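Local coordinates for endo-b-1,4-glucanase (Nasutitermes takasagoensis, PDB 1KS8), which probably hydrolyses internal beta-1,4-glucosidic linkages in cellulose and related beta-glucans, as a family 9 endoglucanase, at residues 72-77 / 314-319; 10-15 / 416-421; 187-192 / 213-218; 155-160 / 219-224. All coordinates share one frame; numbering follows the deposited sequence.

Starting at the N terminus, helix 5-18 opens the widest loop, which contact 2 closes some 400 residues later on helix 415-430. Inside it, helix 62-78 is joined to helix 303-319 by contact 1. Deeper still lies contact 4, where helices 149-165 and 212-226 run side by side, and innermost is contact 3, which brings the end of helix 171-190 back to helix 212-226. The four loops are nested one within another and none cross. Contacts 3 and 4 share helix 212-226, and W217 and W221 on it both touch W74 of contact 1; L72 packs on A419 of contact 2. Together they join the first and last helices of the (alpha/alpha)6 barrel to the five named between.

Contact 1 of 4, residues 72-77 / 314-319; sequences LAWGLI and MLEAAE
The carboxylate of E316 lies over one face of the W74 indole, its plane inclined 31° to the ring. OE1 sits toward the rim, 3.2 Å above the W74 plane. E316 OE1 is 3.3 Å from W74 NE1, yet no hydrogen bond forms, because the N-H points outward in the ring plane while OE1 is above it. That N-H is used by a water at the ring edge, 2.9 Å from W74 NE1, and the water makes a weak bond back to E316 OE2. Glutamate is long enough to reach across the indole: a bend at chi2 (-77°) brings its CG 3.8 Å from W74 CZ2. In this (alpha/alpha)6 barrel the buried pair joins helix 62-78 to helix 303-319. Tryptophan suits it by offering a polar N-H and wide faces: W217 and W221 lie over the other face, and F312 meets the ring edge-to-face. With an alanine replacing E316, that part of the indole face is likely to lose its cover and the water its weak acceptor OE2. E316 OE1 is close to D78 OD1, so at pH 2.5 at least one is probably protonated, perhaps E316, as D78 also pairs with R224.

Contact 2 of 4, residues 10-15 / 416-421; sequences RDSLLF and DYNAGF
The ring of F15 and the amide of N418 meet obliquely, their planes 34° apart. The ring uses its CD2-CE2 side: F15 CD2 is 3.4 Å from N418 CG, and F15 CE2 is 3.6 Å from N418 OD1. In the plane of the amide lies the hydroxyl of S12, to which N418 ND2 gives a nearly straight hydrogen bond of 3.0 Å (166°). With OG anti to the backbone N, S12 holds its oxygen out to the asparagine, and the same oxygen is bonded to Q422 OE1. F421 closes in on this small polar group with CD2, 4.3 Å from S12 OG. Asparagine fits because every polar atom of its amide is used: ND2 also bonds to G389 O, and OD1 accepts from L391 N. These bonds fix the amide's rotation and bind the 389-391 loop to both helices. A leucine in its place would probably cost the S12 hydroxyl one of its two partners and leave G389 O and L391 N without their amide mates in a buried setting. Helices 5-18 and 415-430 run antiparallel here (156°), with their short axes 10.5 Å apart; beyond them, A419 rests on V71 of helix 62-78 and F421 on A308 of helix 303-319.

Contact 3 of 4, residues 187-192 / 213-218; sequences FANNYR and DELVWA
Where A188 and N189 in the last turn of helix 171-190, and R192 just after it, meet L215, the chain packs against the helix that carries D213 and E214, ligands of the calcium site known for this protein, although no calcium is bound in this chain. L215 reaches over from helix 212-226 between the helix end and the arginine. Its CG lies anti to the carbonyl carbon (chi1 -68°), which carries the fork to the helix end, and the branching there gives each methyl its own partner. L215 CD2 packs against the helix end, 4.0 Å from A188 CB and 3.7 Å from A188 O, the small alanine allowing that close approach. L215 CD1 lies over one face of the R192 guanidinium, toward its rim and 3.4 Å from NE. The arginine is bent at chi2 (-70°) and folds back to hold N189 side-on with two nitrogens. R192 NE donates to N189 O over 2.9 Å, and R192 NH2 donates to N189 OD1 over the same distance. Both acceptors are tilted out of the guanidinium plane. A carbonyl in the last turn of a helix has no helical N-H ahead of it, so the arginine supplies one, and its positive charge would probably be favourable at that end. NE and NH2 direct N-H groups from the guanidinium edge to N189, while its flat face, where no N-H points, packs against the leucine methyl.

Contact 4 of 4, residues 155-160 / 219-224; sequences TAAALA and AAWLYR
W221 and L222 share a chi1 of -86°, and the helical turn between these successive residues sends the indole toward A157 and the leucine toward A160 of helix 149-165. The indole, turned by a chi2 of 106°, meets A157 obliquely, with W221 CD1 3.8 Å from A157 CB. L222 holds CG anti to the carbonyl carbon, and its CD2 methyl approaches A160, 4.1 Å from A160 CB. Between these two contacts the A160 methyl points toward the other backbone: it lies 3.8 Å from W221 O and 4.1 Å from W221 CB. Alanine suits both positions; with only a methyl beside the close pass, A157 lets its CA come 5.5 Å from W221 CA. The short helix axes accordingly pass only 8.4 Å apart. The larger side chains reach further helices, L222 on F185 of helix 171-190 and W221 on L263 of helix 257-268, while W217 meets the W221 ring edge-to-face. No hydrogen bond links the two segments; the side-chain contacts are apolar, and the joint is buried. The helices run nearly parallel, 20° apart in direction, an arrangement consistent with neighbours in one layer of an (alpha/alpha)6 barrel, where helices of the same layer share a direction.

Contact 1 of 4, residues 72-77 / 314-319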
loop_
_atom_site.group_PDB
_atom_site.type_symbol
_atom_site.label_atom_id
_atom_site.label_comp_id
_atom_site.label_asym_id
_atom_site.label_seq_id
_atom_site.Cartn_x
_atom_site.Cartn_y
_atom_site.Cartn_z
ATOM N N LEU A 72 5.944 -0.761 0.956
ATOM C CA LEU A 72 6.907 0.217 0.467
ATOM C C LEU A 72 8.235 0.031 1.204
ATOM O O LEU A 72 9.297 0.046 0.587
ATOM C CB LEU A 72 6.391 1.648 0.669
ATOM C CG LEU A 72 5.242 2.106 -0.236
ATOM C CD1 LEU A 72 4.938 3.562 0.069
ATOM C CD2 LEU A 72 5.614 1.936 -1.713
ATOM N N ALA A 73 8.174 -0.155 2.521
ATOM C CA ALA A 73 9.391 -0.350 3.309
ATOM C C ALA A 73 10.086 -1.646 2.891
ATOM O O ALA A 73 11.309 -1.707 2.795
ATOM C CB ALA A 73 9.051 -0.388 4.800
ATOM N N TRP A 74 9.292 -2.681 2.644
ATOM C CA TRP A 74 9.806 -3.985 2.233
ATOM C C TRP A 74 10.658 -3.849 0.968
ATOM O O TRP A 74 11.764 -4.390 0.888
ATOM C CB TRP A 74 8.619 -4.920 1.999
ATOM C CG TRP A 74 8.929 -6.370 1.769
ATOM C CD1 TRP A 74 10.123 -7.009 1.953
ATOM C CD2 TRP A 74 7.994 -7.373 1.363
ATOM N NE1 TRP A 74 9.985 -8.353 1.689
ATOM C CE2 TRP A 74 8.687 -8.603 1.324
ATOM C CE3 TRP A 74 6.633 -7.351 1.029
ATOM C CZ2 TRP A 74 8.063 -9.802 0.964
ATOM C CZ3 TRP A 74 6.012 -8.544 0.671
ATOM C CH2 TRP A 74 6.729 -9.752 0.642
ATOM N N GLY A 75 10.149 -3.114 -0.016
ATOM C CA GLY A 75 10.891 -2.923 -1.249
ATOM C C GLY A 75 12.135 -2.079 -1.036
ATOM O O GLY A 75 13.155 -2.287 -1.691
ATOM N N LEU A 76 12.044 -1.118 -0.121
ATOM C CA LEU A 76 13.166 -0.240 0.196
ATOM C C LEU A 76 14.301 -1.026 0.839
ATOM O O LEU A 76 15.476 -0.689 0.675
ATOM C CB LEU A 76 12.721 0.865 1.156
ATOM C CG LEU A 76 12.594 2.283 0.599
ATOM C CD1 LEU A 76 12.107 3.208 1.706
ATOM C CD2 LEU A 76 13.937 2.760 0.065
ATOM N N ILE A 77 13.944 -2.067 1.582
ATOM C CA ILE A 77 14.935 -2.901 2.253
ATOM C C ILE A 77 15.611 -3.883 1.296
ATOM O O ILE A 77 16.839 -3.946 1.228
ATOM C CB ILE A 77 14.289 -3.705 3.406
ATOM C CG1 ILE A 77 13.757 -2.747 4.477
ATOM C CG2 ILE A 77 15.308 -4.675 4.002
ATOM C CD1 ILE A 77 12.825 -3.405 5.482
ATOM N N MET A 314 6.728 -12.507 -7.145
ATOM C CA MET A 314 7.614 -13.244 -8.042
ATOM C C MET A 314 9.047 -12.740 -7.930
ATOM O O MET A 314 9.994 -13.530 -7.937
ATOM C CB MET A 314 7.136 -13.114 -9.487
ATOM C CG MET A 314 5.859 -13.875 -9.772
ATOM S SD MET A 314 5.379 -13.748 -11.499
ATOM C CE MET A 314 3.666 -14.252 -11.397
ATOM N N LEU A 315 9.208 -11.424 -7.830
ATOM C CA LEU A 315 10.535 -10.836 -7.709
ATOM C C LEU A 315 11.171 -11.232 -6.376
ATOM O O LEU A 315 12.381 -11.471 -6.301
ATOM C CB LEU A 315 10.442 -9.313 -7.848
ATOM C CG LEU A 315 10.130 -8.879 -9.286
ATOM C CD1 LEU A 315 9.599 -7.451 -9.313
ATOM C CD2 LEU A 315 11.387 -9.007 -10.132
ATOM N N GLU A 316 10.356 -11.320 -5.329
ATOM C CA GLU A 316 10.857 -11.717 -4.017
ATOM C C GLU A 316 11.235 -13.195 -4.050
ATOM O O GLU A 316 12.219 -13.610 -3.435
ATOM C CB GLU A 316 9.794 -11.468 -2.940
ATOM C CG GLU A 316 9.706 -10.016 -2.493
ATOM C CD GLU A 316 10.826 -9.633 -1.547
ATOM O OE1 GLU A 316 11.120 -8.427 -1.414
ATOM O OE2 GLU A 316 11.410 -10.544 -0.921
ATOM N N ALA A 317 10.450 -13.985 -4.774
ATOM C CA ALA A 317 10.711 -15.416 -4.897
ATOM C C ALA A 317 12.022 -15.642 -5.642
ATOM O O ALA A 317 12.803 -16.529 -5.289
ATOM C CB ALA A 317 9.568 -16.094 -5.633
ATOM N N ALA A 318 12.261 -14.839 -6.676
ATOM C CA ALA A 318 13.484 -14.959 -7.460
ATOM C C ALA A 318 14.708 -14.741 -6.575
ATOM O O ALA A 318 15.748 -15.372 -6.776
ATOM C CB ALA A 318 13.476 -13.953 -8.609
ATOM N N GLU A 319 14.583 -13.853 -5.592
ATOM C CA GLU A 319 15.686 -13.572 -4.679
ATOM C C GLU A 319 16.019 -14.790 -3.820
ATOM O O GLU A 319 17.135 -14.909 -3.315
ATOM C CB GLU A 319 15.348 -12.379 -3.782
ATOM C CG GLU A 319 15.249 -11.067 -4.540
ATOM C CD GLU A 319 16.566 -10.672 -5.190
ATOM O OE1 GLU A 319 16.536 -10.055 -6.273
ATOM O OE2 GLU A 319 17.632 -10.970 -4.612
HETATM O O HOH W 1 12.267 -10.105 2.243
#

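Contact 2 of 4, residues 10-15 / 416-421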
loop_
_atom_site.group_PDB
_atom_site.type_symbol
_atom_site.label_atom_id
_atom_site.label_comp_id
_atom_site.label_asym_id
_atom_site.label_seq_id
_atom_site.Cartn_x
_atom_site.Cartn_y
_atom_site.Cartn_z
ATOM N N ARG A 10 10.095 7.190 -9.804
ATOM C CA ARG A 10 10.001 8.570 -9.342
ATOM C C ARG A 10 8.558 9.054 -9.477
ATOM O O ARG A 10 8.059 9.784 -8.622
ATOM C CB ARG A 10 10.922 9.477 -10.160
ATOM C CG ARG A 10 12.398 9.162 -10.006
ATOM C CD ARG A 10 13.255 10.058 -10.894
ATOM N NE ARG A 10 14.617 9.549 -11.000
ATOM C CZ ARG A 10 15.198 9.192 -12.142
ATOM N NH1 ARG A 10 14.540 9.288 -13.291
ATOM N NH2 ARG A 10 16.441 8.729 -12.133
ATOM N N ASP A 11 7.891 8.646 -10.553
ATOM C CA ASP A 11 6.501 9.042 -10.772
ATOM C C ASP A 11 5.611 8.476 -9.671
ATOM O O ASP A 11 4.724 9.162 -9.166
ATOM C CB ASP A 11 5.995 8.542 -12.127
ATOM C CG ASP A 11 6.552 9.329 -13.302
ATOM O OD1 ASP A 11 6.251 8.939 -14.450
ATOM O OD2 ASP A 11 7.275 10.325 -13.092
ATOM N N SER A 12 5.843 7.220 -9.301
ATOM C CA SER A 12 5.046 6.597 -8.249
ATOM C C SER A 12 5.211 7.376 -6.943
ATOM O O SER A 12 4.259 7.544 -6.181
ATOM C CB SER A 12 5.463 5.136 -8.060
ATOM O OG SER A 12 4.583 4.463 -7.169
ATOM N N LEU A 13 6.422 7.859 -6.684
ATOM C CA LEU A 13 6.654 8.640 -5.481
ATOM C C LEU A 13 5.879 9.954 -5.561
ATOM O O LEU A 13 5.444 10.480 -4.538
ATOM C CB LEU A 13 8.154 8.886 -5.289
ATOM C CG LEU A 13 8.879 7.646 -4.750
ATOM C CD1 LEU A 13 10.377 7.780 -4.955
ATOM C CD2 LEU A 13 8.535 7.461 -3.271
ATOM N N LEU A 14 5.692 10.483 -6.770
ATOM C CA LEU A 14 4.920 11.714 -6.924
ATOM C C LEU A 14 3.457 11.419 -6.609
ATOM O O LEU A 14 2.741 12.276 -6.095
ATOM C CB LEU A 14 5.043 12.272 -8.346
ATOM C CG LEU A 14 6.412 12.836 -8.743
ATOM C CD1 LEU A 14 6.357 13.308 -10.186
ATOM C CD2 LEU A 14 6.798 13.988 -7.827
ATOM N N PHE A 15 3.006 10.208 -6.923
ATOM C CA PHE A 15 1.629 9.852 -6.608
ATOM C C PHE A 15 1.462 9.877 -5.091
ATOM O O PHE A 15 0.487 10.421 -4.579
ATOM C CB PHE A 15 1.269 8.461 -7.145
ATOM C CG PHE A 15 -0.033 7.925 -6.595
ATOM C CD1 PHE A 15 -1.235 8.589 -6.825
ATOM C CD2 PHE A 15 -0.048 6.769 -5.820
ATOM C CE1 PHE A 15 -2.434 8.108 -6.286
ATOM C CE2 PHE A 15 -1.243 6.283 -5.277
ATOM C CZ PHE A 15 -2.434 6.953 -5.510
ATOM N N ASP A 416 -2.942 1.682 -1.767
ATOM C CA ASP A 416 -2.554 0.277 -1.816
ATOM C C ASP A 416 -2.346 -0.244 -3.232
ATOM O O ASP A 416 -1.688 -1.259 -3.424
ATOM C CB ASP A 416 -3.521 -0.632 -1.020
ATOM C CG ASP A 416 -4.940 -0.660 -1.570
ATOM O OD1 ASP A 416 -5.195 -0.167 -2.684
ATOM O OD2 ASP A 416 -5.811 -1.208 -0.859
ATOM N N TYR A 417 -2.866 0.471 -4.228
ATOM C CA TYR A 417 -2.687 0.060 -5.621
ATOM C C TYR A 417 -1.235 0.249 -6.062
ATOM O O TYR A 417 -0.700 -0.549 -6.827
ATOM C CB TYR A 417 -3.560 0.900 -6.557
ATOM C CG TYR A 417 -5.005 0.483 -6.694
ATOM C CD1 TYR A 417 -5.621 -0.342 -5.751
ATOM C CD2 TYR A 417 -5.778 0.969 -7.748
ATOM C CE1 TYR A 417 -6.980 -0.666 -5.858
ATOM C CE2 TYR A 417 -7.127 0.656 -7.864
ATOM C CZ TYR A 417 -7.722 -0.158 -6.919
ATOM O OH TYR A 417 -9.066 -0.443 -7.032
ATOM N N ASN A 418 -0.606 1.320 -5.587
ATOM C CA ASN A 418 0.770 1.617 -5.971
ATOM C C ASN A 418 1.883 0.979 -5.152
ATOM O O ASN A 418 3.044 1.065 -5.548
ATOM C CB ASN A 418 1.002 3.133 -5.979
ATOM C CG ASN A 418 0.680 3.766 -7.314
ATOM O OD1 ASN A 418 -0.464 3.745 -7.765
ATOM N ND2 ASN A 418 1.696 4.334 -7.958
ATOM N N ALA A 419 1.551 0.335 -4.036
ATOM C CA ALA A 419 2.579 -0.253 -3.172
ATOM C C ALA A 419 3.388 -1.380 -3.801
ATOM O O ALA A 419 4.606 -1.260 -3.949
ATOM C CB ALA A 419 1.955 -0.720 -1.858
ATOM N N GLY A 420 2.728 -2.478 -4.152
ATOM C CA GLY A 420 3.435 -3.589 -4.771
ATOM C C GLY A 420 4.100 -3.134 -6.056
ATOM O O GLY A 420 5.238 -3.498 -6.350
ATOM N N PHE A 421 3.367 -2.325 -6.815
ATOM C CA PHE A 421 3.822 -1.753 -8.078
ATOM C C PHE A 421 5.140 -0.997 -7.893
ATOM O O PHE A 421 6.118 -1.253 -8.599
ATOM C CB PHE A 421 2.728 -0.811 -8.597
ATOM C CG PHE A 421 3.094 -0.044 -9.837
ATOM C CD1 PHE A 421 3.302 -0.694 -11.048
ATOM C CD2 PHE A 421 3.167 1.346 -9.802
ATOM C CE1 PHE A 421 3.573 0.032 -12.210
ATOM C CE2 PHE A 421 3.436 2.080 -10.954
ATOM C CZ PHE A 421 3.638 1.422 -12.160
#

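Contact 3 of 4, residues 187-192 / 213-218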
loop_
_atom_site.group_PDB
_atom_site.type_symbol
_atom_site.label_atom_id
_atom_site.label_comp_id
_atom_site.label_asym_id
_atom_site.label_seq_id
_atom_site.Cartn_x
_atom_site.Cartn_y
_atom_site.Cartn_z
ATOM N N PHE A 187 -0.493 -5.791 21.643
ATOM C CA PHE A 187 -1.902 -5.419 21.665
ATOM C C PHE A 187 -2.681 -6.335 20.715
ATOM O O PHE A 187 -3.704 -6.912 21.087
ATOM C CB PHE A 187 -2.043 -3.943 21.256
ATOM C CG PHE A 187 -3.464 -3.486 21.040
ATOM C CD1 PHE A 187 -4.494 -3.904 21.877
ATOM C CD2 PHE A 187 -3.760 -2.600 20.007
ATOM C CE1 PHE A 187 -5.800 -3.449 21.686
ATOM C CE2 PHE A 187 -5.060 -2.139 19.811
ATOM C CZ PHE A 187 -6.081 -2.565 20.652
ATOM N N ALA A 188 -2.179 -6.481 19.492
ATOM C CA ALA A 188 -2.824 -7.319 18.487
ATOM C C ALA A 188 -2.926 -8.786 18.901
ATOM O O ALA A 188 -3.944 -9.437 18.673
ATOM C CB ALA A 188 -2.069 -7.215 17.168
ATOM N N ASN A 189 -1.869 -9.303 19.513
ATOM C CA ASN A 189 -1.842 -10.702 19.918
ATOM C C ASN A 189 -2.591 -11.012 21.212
ATOM O O ASN A 189 -3.200 -12.076 21.340
ATOM C CB ASN A 189 -0.388 -11.168 20.032
ATOM C CG ASN A 189 -0.264 -12.675 20.088
ATOM O OD1 ASN A 189 -0.929 -13.390 19.338
ATOM N ND2 ASN A 189 0.601 -13.166 20.967
ATOM N N ASN A 190 -2.549 -10.083 22.164
ATOM C CA ASN A 190 -3.207 -10.265 23.460
ATOM C C ASN A 190 -4.711 -9.991 23.437
ATOM O O ASN A 190 -5.455 -10.497 24.277
ATOM C CB ASN A 190 -2.549 -9.358 24.505
ATOM C CG ASN A 190 -1.110 -9.747 24.796
ATOM O OD1 ASN A 190 -0.344 -8.956 25.352
ATOM N ND2 ASN A 190 -0.739 -10.967 24.435
ATOM N N TYR A 191 -5.151 -9.181 22.481
ATOM C CA TYR A 191 -6.561 -8.832 22.347
ATOM C C TYR A 191 -6.986 -9.141 20.914
ATOM O O TYR A 191 -6.873 -8.301 20.018
ATOM C CB TYR A 191 -6.751 -7.348 22.676
ATOM C CG TYR A 191 -6.318 -7.005 24.088
ATOM C CD1 TYR A 191 -7.191 -7.164 25.163
ATOM C CD2 TYR A 191 -5.017 -6.580 24.355
ATOM C CE1 TYR A 191 -6.775 -6.913 26.471
ATOM C CE2 TYR A 191 -4.590 -6.328 25.659
ATOM C CZ TYR A 191 -5.474 -6.498 26.710
ATOM O OH TYR A 191 -5.050 -6.264 28.001
ATOM N N ARG A 192 -7.476 -10.363 20.718
ATOM C CA ARG A 192 -7.891 -10.862 19.409
ATOM C C ARG A 192 -9.249 -10.369 18.909
ATOM O O ARG A 192 -10.232 -10.353 19.650
ATOM C CB ARG A 192 -7.903 -12.396 19.429
ATOM C CG ARG A 192 -6.593 -13.061 19.842
ATOM C CD ARG A 192 -5.510 -12.891 18.788
ATOM N NE ARG A 192 -4.277 -13.597 19.132
ATOM C CZ ARG A 192 -4.104 -14.913 19.039
ATOM N NH1 ARG A 192 -5.089 -15.691 18.608
ATOM N NH2 ARG A 192 -2.939 -15.454 19.372
ATOM N N ASP A 213 -3.554 -14.086 9.689
ATOM C CA ASP A 213 -2.326 -13.969 8.906
ATOM C C ASP A 213 -1.525 -12.732 9.314
ATOM O O ASP A 213 -0.301 -12.706 9.186
ATOM C CB ASP A 213 -2.640 -13.937 7.402
ATOM C CG ASP A 213 -3.493 -12.754 7.001
ATOM O OD1 ASP A 213 -4.500 -12.487 7.683
ATOM O OD2 ASP A 213 -3.164 -12.097 5.990
ATOM N N GLU A 214 -2.219 -11.716 9.823
ATOM C CA GLU A 214 -1.567 -10.485 10.263
ATOM C C GLU A 214 -0.672 -10.709 11.476
ATOM O O GLU A 214 0.372 -10.072 11.615
ATOM C CB GLU A 214 -2.611 -9.418 10.604
ATOM C CG GLU A 214 -3.328 -8.835 9.403
ATOM C CD GLU A 214 -2.372 -8.205 8.418
ATOM O OE1 GLU A 214 -1.418 -7.535 8.867
ATOM O OE2 GLU A 214 -2.578 -8.373 7.197
ATOM N N LEU A 215 -1.090 -11.601 12.367
ATOM C CA LEU A 215 -0.301 -11.892 13.558
ATOM C C LEU A 215 1.026 -12.541 13.162
ATOM O O LEU A 215 2.074 -12.233 13.729
ATOM C CB LEU A 215 -1.085 -12.809 14.503
ATOM C CG LEU A 215 -2.317 -12.167 15.152
ATOM C CD1 LEU A 215 -3.078 -13.207 15.964
ATOM C CD2 LEU A 215 -1.880 -11.009 16.039
ATOM N N VAL A 216 0.975 -13.433 12.178
ATOM C CA VAL A 216 2.178 -14.111 11.704
ATOM C C VAL A 216 3.070 -13.113 10.964
ATOM O O VAL A 216 4.287 -13.096 11.143
ATOM C CB VAL A 216 1.821 -15.269 10.743
ATOM C CG1 VAL A 216 3.084 -15.989 10.308
ATOM C CG2 VAL A 216 0.860 -16.241 11.423
ATOM N N TRP A 217 2.444 -12.287 10.133
ATOM C CA TRP A 217 3.131 -11.263 9.347
ATOM C C TRP A 217 3.871 -10.302 10.281
ATOM O O TRP A 217 5.059 -10.030 10.094
ATOM C CB TRP A 217 2.077 -10.527 8.508
ATOM C CG TRP A 217 2.520 -9.373 7.635
ATOM C CD1 TRP A 217 2.059 -8.086 7.705
ATOM C CD2 TRP A 217 3.359 -9.430 6.468
ATOM N NE1 TRP A 217 2.544 -7.346 6.655
ATOM C CE2 TRP A 217 3.344 -8.143 5.879
ATOM C CE3 TRP A 217 4.115 -10.442 5.859
ATOM C CZ2 TRP A 217 4.053 -7.842 4.710
ATOM C CZ3 TRP A 217 4.823 -10.141 4.693
ATOM C CH2 TRP A 217 4.784 -8.852 4.133
ATOM N N ALA A 218 3.168 -9.803 11.295
ATOM C CA ALA A 218 3.757 -8.878 12.259
ATOM C C ALA A 218 4.901 -9.530 13.038
ATOM O O ALA A 218 5.958 -8.924 13.232
ATOM C CB ALA A 218 2.686 -8.379 13.226
#

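Contact 4 of 4, residues 155-160 / 219-224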
loop_
_atom_site.group_PDB
_atom_site.type_symbol
_atom_site.label_atom_id
_atom_site.label_comp_id
_atom_site.label_asym_id
_atom_site.label_seq_id
_atom_site.Cartn_x
_atom_site.Cartn_y
_atom_site.Cartn_z
ATOM N N THR A 155 0.024 -2.605 11.251
ATOM C CA THR A 155 0.719 -1.387 11.643
ATOM C C THR A 155 2.033 -1.739 12.339
ATOM O O THR A 155 3.051 -1.081 12.123
ATOM C CB THR A 155 -0.162 -0.515 12.558
ATOM O OG1 THR A 155 -1.394 -0.226 11.882
ATOM C CG2 THR A 155 0.539 0.802 12.880
ATOM N N ALA A 156 2.017 -2.785 13.162
ATOM C CA ALA A 156 3.236 -3.212 13.843
ATOM C C ALA A 156 4.261 -3.654 12.793
ATOM O O ALA A 156 5.456 -3.375 12.915
ATOM C CB ALA A 156 2.930 -4.357 14.793
ATOM N N ALA A 157 3.788 -4.340 11.756
ATOM C CA ALA A 157 4.661 -4.802 10.683
ATOM C C ALA A 157 5.276 -3.613 9.952
ATOM O O ALA A 157 6.472 -3.600 9.666
ATOM C CB ALA A 157 3.877 -5.667 9.702
ATOM N N ALA A 158 4.452 -2.612 9.652
ATOM C CA ALA A 158 4.928 -1.426 8.953
ATOM C C ALA A 158 5.992 -0.713 9.781
ATOM O O ALA A 158 7.024 -0.291 9.256
ATOM C CB ALA A 158 3.763 -0.478 8.668
ATOM N N LEU A 159 5.738 -0.587 11.079
ATOM C CA LEU A 159 6.678 0.081 11.972
ATOM C C LEU A 159 7.985 -0.699 12.090
ATOM O O LEU A 159 9.070 -0.111 12.079
ATOM C CB LEU A 159 6.037 0.271 13.347
ATOM C CG LEU A 159 4.865 1.258 13.361
ATOM C CD1 LEU A 159 4.103 1.124 14.670
ATOM C CD2 LEU A 159 5.377 2.675 13.179
ATOM N N ALA A 160 7.883 -2.020 12.184
ATOM C CA ALA A 160 9.070 -2.860 12.289
ATOM C C ALA A 160 9.876 -2.781 10.998
ATOM O O ALA A 160 11.099 -2.652 11.024
ATOM C CB ALA A 160 8.672 -4.305 12.579
ATOM N N ALA A 219 4.688 -10.764 13.485
ATOM C CA ALA A 219 5.713 -11.474 14.241
ATOM C C ALA A 219 6.963 -11.673 13.393
ATOM O O ALA A 219 8.083 -11.503 13.875
ATOM C CB ALA A 219 5.180 -12.824 14.715
ATOM N N ALA A 220 6.773 -12.030 12.127
ATOM C CA ALA A 220 7.902 -12.240 11.231
ATOM C C ALA A 220 8.698 -10.952 11.046
ATOM O O ALA A 220 9.927 -10.963 11.098
ATOM C CB ALA A 220 7.414 -12.759 9.884
ATOM N N TRP A 221 8.002 -9.839 10.829
ATOM C CA TRP A 221 8.683 -8.563 10.653
ATOM C C TRP A 221 9.416 -8.133 11.918
ATOM O O TRP A 221 10.517 -7.587 11.848
ATOM C CB TRP A 221 7.694 -7.478 10.212
ATOM C CG TRP A 221 7.504 -7.462 8.725
ATOM C CD1 TRP A 221 6.416 -7.901 8.025
ATOM C CD2 TRP A 221 8.462 -7.032 7.753
ATOM N NE1 TRP A 221 6.639 -7.772 6.671
ATOM C CE2 TRP A 221 7.889 -7.242 6.479
ATOM C CE3 TRP A 221 9.753 -6.492 7.836
ATOM C CZ2 TRP A 221 8.564 -6.929 5.294
ATOM C CZ3 TRP A 221 10.424 -6.181 6.658
ATOM C CH2 TRP A 221 9.827 -6.402 5.404
ATOM N N LEU A 222 8.812 -8.385 13.075
ATOM C CA LEU A 222 9.458 -8.031 14.333
ATOM C C LEU A 222 10.723 -8.856 14.523
ATOM O O LEU A 222 11.721 -8.358 15.035
ATOM C CB LEU A 222 8.498 -8.234 15.505
ATOM C CG LEU A 222 7.612 -7.011 15.757
ATOM C CD1 LEU A 222 6.491 -7.367 16.709
ATOM C CD2 LEU A 222 8.467 -5.875 16.308
ATOM N N TYR A 223 10.691 -10.117 14.104
ATOM C CA TYR A 223 11.878 -10.953 14.225
ATOM C C TYR A 223 12.979 -10.367 13.346
ATOM O O TYR A 223 14.128 -10.242 13.766
ATOM C CB TYR A 223 11.591 -12.387 13.781
ATOM C CG TYR A 223 12.839 -13.235 13.693
ATOM C CD1 TYR A 223 13.638 -13.455 14.816
ATOM C CD2 TYR A 223 13.240 -13.797 12.480
ATOM C CE1 TYR A 223 14.805 -14.212 14.735
ATOM C CE2 TYR A 223 14.406 -14.557 12.388
ATOM C CZ TYR A 223 15.183 -14.758 13.518
ATOM O OH TYR A 223 16.338 -15.503 13.431
ATOM N N ARG A 224 12.621 -10.003 12.120
ATOM C CA ARG A 224 13.588 -9.439 11.193
ATOM C C ARG A 224 14.205 -8.147 11.723
ATOM O O ARG A 224 15.391 -7.890 11.522
ATOM C CB ARG A 224 12.921 -9.169 9.839
ATOM C CG ARG A 224 13.886 -8.700 8.765
ATOM C CD ARG A 224 13.192 -8.512 7.428
ATOM N NE ARG A 224 14.167 -8.344 6.356
ATOM C CZ ARG A 224 13.875 -8.411 5.063
ATOM N NH1 ARG A 224 12.626 -8.639 4.675
ATOM N NH2 ARG A 224 14.836 -8.277 4.160
#